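Local atomic coordinates of pheromone cOB1/lipoprotein, YaeC family (Enterococcus faecalis, PDB entry 4EF1), a protein that probably binds methionine as the lipid-anchored receptor of an uptake system, its precursor also being the source of the pheromone cOB1. Residues L6-S11 / I53-F58; A80-P85 / Y201-A206. One frame throughout, in Å; residues are numbered along the deposited sequence.

Both contacts are buried and belong to one mixed sheet, where strand 55-60 of contact 1 lies beside strand 203-208 of contact 2. Their centres are 13 Å apart. Contact 1 pairs parallel strands and runs from an exposed Lys7 to the ligand at the far end; contact 2 pairs antiparallel strands nearer the middle of the chain, about 7 Å from its centre to that of the contact. The chemistry differs accordingly. Residues 6-11 and 53-58 are held mainly by backbone bonds and reach the selenomethionine through a water and the Phe58 ring, whereas 80-85 and 201-206 grip its amino and carboxylate groups directly through Glu84 and Asn203.

Contact 1 of 2, residues L6-S11 / I53-F58; sequences LKVGAS and IDANYF. With MSE (selenomethionine), chain C.
Val8 packs its two methyls against residues 55-57: CG2 lies 4.2 Å from Ala55 CB, and CG1 comes 4.1 Å from Tyr57 CB. This is the parallel pairing of strands 4-10 and 55-60 in a sheet ordered as in type II periplasmic binding proteins. Ala10 extends the same apolar face, which helix 12-28 covers through Leu19 and His15. With CG anti to the backbone N (chi1 -180°), the Tyr57 ring swings away from strand 4-10, and its hydroxyl bonds to His82. On the other face Gly9 has no side chain, and Ile53 lays CD1 against the bare backbone, 3.8 Å from Gly9 CA. Asn56, on that face too, turns its amide to Asn45.

Between the faces, Gly9 binds Ala55 O through its N and Tyr57 N through its O. The ladder fades beyond this point: Tyr57 O and Ser11 N are buried without a hydrogen-bond partner, and Ala10 CA approaches that oxygen at 3.3 Å in a CA-H...O contact. A water then joins Ser11 OG and Phe58 O to the amino nitrogen of the selenomethionine, whose CE methyl meets the Phe58 ring obliquely, 3.7 Å from CE2.

At the opposite, more exposed end, Lys7 O accepts two bonds, from Asp54 N at 2.8 Å and from Ala55 N. The Asp54 side chain folds back to return one: its OD2 takes the Lys7 N-H at 2.9 Å, almost straight (172°), on the anti side and 34° out of the carboxylate plane.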
loop_
_atom_site.group_PDB
_atom_site.type_symbol
_atom_site.label_atom_id
_atom_site.label_comp_id
_atom_site.label_asym_id
_atom_site.label_seq_id
_atom_site.Cartn_x
_atom_site.Cartn_y
_atom_site.Cartn_z
ATOM N N LEU A 6 11.532 -19.097 8.123
ATOM C CA LEU A 6 10.993 -17.742 8.355
ATOM C C LEU A 6 9.685 -17.675 7.586
ATOM O O LEU A 6 9.668 -17.754 6.345
ATOM C CB LEU A 6 11.960 -16.634 7.929
ATOM C CG LEU A 6 11.518 -15.185 8.259
ATOM C CD1 LEU A 6 11.417 -14.921 9.750
ATOM C CD2 LEU A 6 12.467 -14.187 7.625
ATOM N N LYS A 7 8.581 -17.606 8.322
ATOM C CA LYS A 7 7.243 -17.570 7.712
ATOM C C LYS A 7 6.777 -16.141 7.559
ATOM O O LYS A 7 6.578 -15.454 8.581
ATOM C CB LYS A 7 6.232 -18.351 8.548
ATOM C CG LYS A 7 6.246 -19.854 8.328
ATOM C CD LYS A 7 5.165 -20.553 9.150
ATOM C CE LYS A 7 5.131 -22.040 8.847
ATOM N NZ LYS A 7 4.720 -22.853 10.021
ATOM N N VAL A 8 6.565 -15.689 6.318
ATOM C CA VAL A 8 6.136 -14.293 6.068
ATOM C C VAL A 8 4.730 -14.221 5.426
ATOM O O VAL A 8 4.440 -14.918 4.436
ATOM C CB VAL A 8 7.174 -13.533 5.230
ATOM C CG1 VAL A 8 6.815 -12.069 5.179
ATOM C CG2 VAL A 8 8.596 -13.713 5.814
ATOM N N GLY A 9 3.835 -13.429 6.003
ATOM C CA GLY A 9 2.491 -13.235 5.430
ATOM C C GLY A 9 2.546 -12.044 4.502
ATOM O O GLY A 9 3.220 -11.045 4.817
ATOM N N ALA A 10 1.844 -12.125 3.368
ATOM C CA ALA A 10 1.954 -11.070 2.333
ATOM C C ALA A 10 0.720 -10.946 1.463
ATOM O O ALA A 10 0.003 -11.907 1.302
ATOM C CB ALA A 10 3.145 -11.365 1.445
ATOM N N SER A 11 0.554 -9.765 0.828
ATOM C CA SER A 11 -0.458 -9.556 -0.166
ATOM C C SER A 11 0.010 -10.375 -1.382
ATOM O O SER A 11 1.232 -10.550 -1.532
ATOM C CB SER A 11 -0.584 -8.102 -0.547
ATOM O OG SER A 11 -1.041 -7.260 0.529
ATOM N N ILE A 53 2.246 -16.521 11.506
ATOM C CA ILE A 53 3.397 -16.067 10.724
ATOM C C ILE A 53 4.438 -15.379 11.672
ATOM O O ILE A 53 4.093 -14.892 12.745
ATOM C CB ILE A 53 2.947 -15.121 9.573
ATOM C CG1 ILE A 53 2.230 -13.878 10.120
ATOM C CG2 ILE A 53 2.008 -15.885 8.608
ATOM C CD1 ILE A 53 1.580 -12.947 9.112
ATOM N N ASP A 54 5.696 -15.346 11.247
ATOM C CA ASP A 54 6.787 -14.702 11.997
ATOM C C ASP A 54 6.976 -13.222 11.617
ATOM O O ASP A 54 7.536 -12.432 12.395
ATOM C CB ASP A 54 8.093 -15.417 11.700
ATOM C CG ASP A 54 8.035 -16.904 11.996
ATOM O OD1 ASP A 54 7.402 -17.282 12.997
ATOM O OD2 ASP A 54 8.612 -17.683 11.202
ATOM N N ALA A 55 6.501 -12.851 10.430
ATOM C CA ALA A 55 6.640 -11.479 9.913
ATOM C C ALA A 55 5.503 -11.227 8.928
ATOM O O ALA A 55 4.859 -12.188 8.437
ATOM C CB ALA A 55 7.972 -11.308 9.204
ATOM N N ASN A 56 5.248 -9.967 8.637
ATOM C CA ASN A 56 4.364 -9.653 7.519
ATOM C C ASN A 56 4.950 -8.574 6.614
ATOM O O ASN A 56 5.886 -7.834 6.977
ATOM C CB ASN A 56 2.886 -9.479 7.937
ATOM C CG ASN A 56 2.630 -8.225 8.764
ATOM O OD1 ASN A 56 3.193 -7.131 8.503
ATOM N ND2 ASN A 56 1.730 -8.356 9.723
ATOM N N TYR A 57 4.432 -8.558 5.395
ATOM C CA TYR A 57 4.874 -7.693 4.331
ATOM C C TYR A 57 3.638 -7.313 3.485
ATOM O O TYR A 57 3.281 -8.001 2.519
ATOM C CB TYR A 57 5.896 -8.465 3.480
ATOM C CG TYR A 57 6.482 -7.700 2.297
ATOM C CD1 TYR A 57 6.676 -6.301 2.310
ATOM C CD2 TYR A 57 6.899 -8.397 1.158
ATOM C CE1 TYR A 57 7.256 -5.628 1.206
ATOM C CE2 TYR A 57 7.462 -7.741 0.075
ATOM C CZ TYR A 57 7.636 -6.373 0.079
ATOM O OH TYR A 57 8.228 -5.823 -1.038
ATOM N N PHE A 58 3.004 -6.198 3.855
ATOM C CA PHE A 58 1.780 -5.737 3.185
ATOM C C PHE A 58 1.419 -4.266 3.457
ATOM O O PHE A 58 0.652 -3.690 2.693
ATOM C CB PHE A 58 0.579 -6.648 3.579
ATOM C CG PHE A 58 -0.083 -6.238 4.856
ATOM C CD1 PHE A 58 0.489 -6.551 6.076
ATOM C CD2 PHE A 58 -1.280 -5.555 4.839
ATOM C CE1 PHE A 58 -0.112 -6.167 7.246
ATOM C CE2 PHE A 58 -1.887 -5.157 6.017
ATOM C CZ PHE A 58 -1.305 -5.469 7.217
HETATM N N MSE C 301 0.208 -2.095 -0.635
HETATM C CA MSE C 301 -0.658 -0.982 -0.075
HETATM C C MSE C 301 -0.193 0.411 -0.509
HETATM O O MSE C 301 1.016 0.690 -0.488
HETATM O OXT MSE C 301 -1.035 1.299 -0.811
HETATM C CB MSE C 301 -0.778 -1.060 1.447
HETATM C CG MSE C 301 -1.771 -0.077 2.080
HETATM SE SE MSE C 301 -1.613 -0.087 3.997
HETATM C CE MSE C 301 -2.324 -1.904 4.392
HETATM O O HOH W 1 -0.594 -4.556 0.319
#

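Contact 2 of 2, residues A80-P85 / Y201-A206; sequences AIHLEP and YANIIA. With MSE (selenomethionine), chain C.
Ala202 forms the tight part of the contact, its CB caught between Leu83 CD2 at 3.3 Å and Ala80 CB at 3.5 Å. The first separation is shorter than ordinary van der Waals contact. Around it the antiparallel strands 75-83 and 203-208 pair through a classic beta bulge, in which Ile81 and His82 both face Asn203. Ile81 N gives its hydrogen to Asn203 O, and Asn203 N gives one to His82 O at 2.6 Å; both bonds are nearly straight.

The bulge sets His82 over Asn203. CB of the asparagine sits above one face of the imidazole, 3.9 Å from its centroid, in a CH-pi contact offset toward the rim. In the ring plane, NE2 donates to Glu84 OE2 at 2.9 Å, while ND1 is engaged by Tyr57. His82 thereby positions the carboxylate as a second-shell residue, and Glu84 OE1 can take a bond from the selenomethionine amino nitrogen.

On the ligand side the two segments touch each other less and meet instead through the ligand and a water. The Asn203 amide spans both ends of the amino-acid group: OD1, also bound by His15, accepts from the ligand N, and ND2 donates to the ligand O at 2.9 Å (160°). Here the two chain segments diverge, and a water accepts from Glu84 N within hydrogen-bonding distance of Tyr201 O and the ligand O. The negative Glu84 probably favours the charged ammonium form of the ligand.

Away from the pocket, the side chains of Ile81 and Ile205 cross obliquely, CG1 to CG1 at 3.9 Å, and this pair is covered by Val221 and Leu224 of helix 215-225. Helix 61-71 packs on Ile204, strand 55-60 flanks residues 203-206, and strand 242-243 borders residues 80-83 at the sheet's outer side.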
loop_
_atom_site.group_PDB
_atom_site.type_symbol
_atom_site.label_atom_id
_atom_site.label_comp_id
_atom_site.label_asym_id
_atom_site.label_seq_id
_atom_site.Cartn_x
_atom_site.Cartn_y
_atom_site.Cartn_z
ATOM N N ALA A 80 11.481 -0.480 5.633
ATOM C CA ALA A 80 10.725 -0.223 4.403
ATOM C C ALA A 80 11.406 -0.951 3.242
ATOM O O ALA A 80 12.653 -0.927 3.114
ATOM C CB ALA A 80 10.693 1.253 4.106
ATOM N N ILE A 81 10.591 -1.489 2.357
ATOM C CA ILE A 81 11.068 -2.233 1.188
ATOM C C ILE A 81 10.707 -1.578 -0.154
ATOM O O ILE A 81 11.523 -1.522 -1.061
ATOM C CB ILE A 81 10.537 -3.639 1.213
ATOM C CG1 ILE A 81 10.853 -4.340 2.520
ATOM C CG2 ILE A 81 11.092 -4.443 0.030
ATOM C CD1 ILE A 81 12.311 -4.428 2.930
ATOM N N HIS A 82 9.495 -1.060 -0.278
ATOM C CA HIS A 82 9.024 -0.462 -1.537
ATOM C C HIS A 82 7.838 0.453 -1.393
ATOM O O HIS A 82 7.101 0.347 -0.446
ATOM C CB HIS A 82 8.667 -1.558 -2.536
ATOM C CG HIS A 82 7.328 -2.226 -2.285
ATOM N ND1 HIS A 82 7.208 -3.368 -1.597
ATOM C CD2 HIS A 82 6.055 -1.898 -2.721
ATOM C CE1 HIS A 82 5.953 -3.755 -1.586
ATOM N NE2 HIS A 82 5.225 -2.836 -2.260
ATOM N N LEU A 83 7.620 1.284 -2.424
ATOM C CA LEU A 83 6.492 2.235 -2.539
ATOM C C LEU A 83 5.545 1.772 -3.652
ATOM O O LEU A 83 5.976 1.154 -4.678
ATOM C CB LEU A 83 7.007 3.627 -2.955
ATOM C CG LEU A 83 8.237 4.236 -2.299
ATOM C CD1 LEU A 83 8.549 5.640 -2.819
ATOM C CD2 LEU A 83 8.057 4.239 -0.786
ATOM N N GLU A 84 4.262 2.092 -3.473
ATOM C CA GLU A 84 3.222 1.835 -4.473
ATOM C C GLU A 84 2.413 3.137 -4.692
ATOM O O GLU A 84 1.347 3.311 -4.068
ATOM C CB GLU A 84 2.260 0.771 -3.941
ATOM C CG GLU A 84 2.864 -0.578 -3.794
ATOM C CD GLU A 84 1.867 -1.623 -3.311
ATOM O OE1 GLU A 84 0.596 -1.403 -3.279
ATOM O OE2 GLU A 84 2.403 -2.682 -2.954
ATOM N N PRO A 85 2.920 4.039 -5.554
ATOM C CA PRO A 85 2.197 5.276 -5.869
ATOM C C PRO A 85 0.773 4.918 -6.244
ATOM O O PRO A 85 0.552 4.102 -7.161
ATOM C CB PRO A 85 2.985 5.854 -7.059
ATOM C CG PRO A 85 4.344 5.272 -6.918
ATOM C CD PRO A 85 4.116 3.893 -6.392
ATOM N N TYR A 201 4.574 6.397 2.359
ATOM C CA TYR A 201 3.778 5.187 2.204
ATOM C C TYR A 201 4.589 3.963 1.755
ATOM O O TYR A 201 4.045 3.073 1.143
ATOM C CB TYR A 201 2.588 5.454 1.252
ATOM C CG TYR A 201 1.760 6.562 1.817
ATOM C CD1 TYR A 201 0.960 6.351 2.938
ATOM C CD2 TYR A 201 1.893 7.892 1.324
ATOM C CE1 TYR A 201 0.283 7.413 3.533
ATOM C CE2 TYR A 201 1.184 8.922 1.882
ATOM C CZ TYR A 201 0.380 8.682 2.977
ATOM O OH TYR A 201 -0.277 9.708 3.528
ATOM N N ALA A 202 5.852 3.897 2.135
ATOM C CA ALA A 202 6.690 2.705 1.858
ATOM C C ALA A 202 6.088 1.506 2.616
ATOM O O ALA A 202 5.650 1.632 3.761
ATOM C CB ALA A 202 8.167 2.940 2.273
ATOM N N ASN A 203 6.021 0.382 1.942
ATOM C CA ASN A 203 5.543 -0.857 2.524
ATOM C C ASN A 203 6.694 -1.507 3.292
ATOM O O ASN A 203 7.819 -1.580 2.780
ATOM C CB ASN A 203 5.008 -1.798 1.460
ATOM C CG ASN A 203 3.621 -1.409 0.968
ATOM O OD1 ASN A 203 2.804 -2.267 0.595
ATOM N ND2 ASN A 203 3.343 -0.093 0.969
ATOM N N ILE A 204 6.383 -2.044 4.474
ATOM C CA ILE A 204 7.401 -2.520 5.398
ATOM C C ILE A 204 7.320 -4.013 5.724
ATOM O O ILE A 204 6.309 -4.697 5.472
ATOM C CB ILE A 204 7.345 -1.764 6.768
ATOM C CG1 ILE A 204 6.055 -2.080 7.557
ATOM C CG2 ILE A 204 7.548 -0.273 6.622
ATOM C CD1 ILE A 204 5.992 -1.385 8.899
ATOM N N ILE A 205 8.402 -4.490 6.332
ATOM C CA ILE A 205 8.398 -5.794 6.995
ATOM C C ILE A 205 8.088 -5.456 8.437
ATOM O O ILE A 205 8.781 -4.664 9.023
ATOM C CB ILE A 205 9.736 -6.516 6.939
ATOM C CG1 ILE A 205 10.130 -6.800 5.488
ATOM C CG2 ILE A 205 9.689 -7.811 7.753
ATOM C CD1 ILE A 205 9.176 -7.726 4.764
ATOM N N ALA A 206 7.080 -6.107 9.009
ATOM C CA ALA A 206 6.718 -5.892 10.427
ATOM C C ALA A 206 6.884 -7.221 11.165
ATOM O O ALA A 206 6.588 -8.240 10.621
ATOM C CB ALA A 206 5.286 -5.385 10.532
HETATM N N MSE C 301 0.208 -2.095 -0.635
HETATM C CA MSE C 301 -0.658 -0.982 -0.075
HETATM C C MSE C 301 -0.193 0.411 -0.509
HETATM O O MSE C 301 1.016 0.690 -0.488
HETATM O OXT MSE C 301 -1.035 1.299 -0.811
HETATM C CB MSE C 301 -0.778 -1.060 1.447
HETATM C CG MSE C 301 -1.771 -0.077 2.080
HETATM SE SE MSE C 301 -1.613 -0.087 3.997
HETATM C CE MSE C 301 -2.324 -1.904 4.392
HETATM O O HOH W 2 2.651 2.652 -1.101
#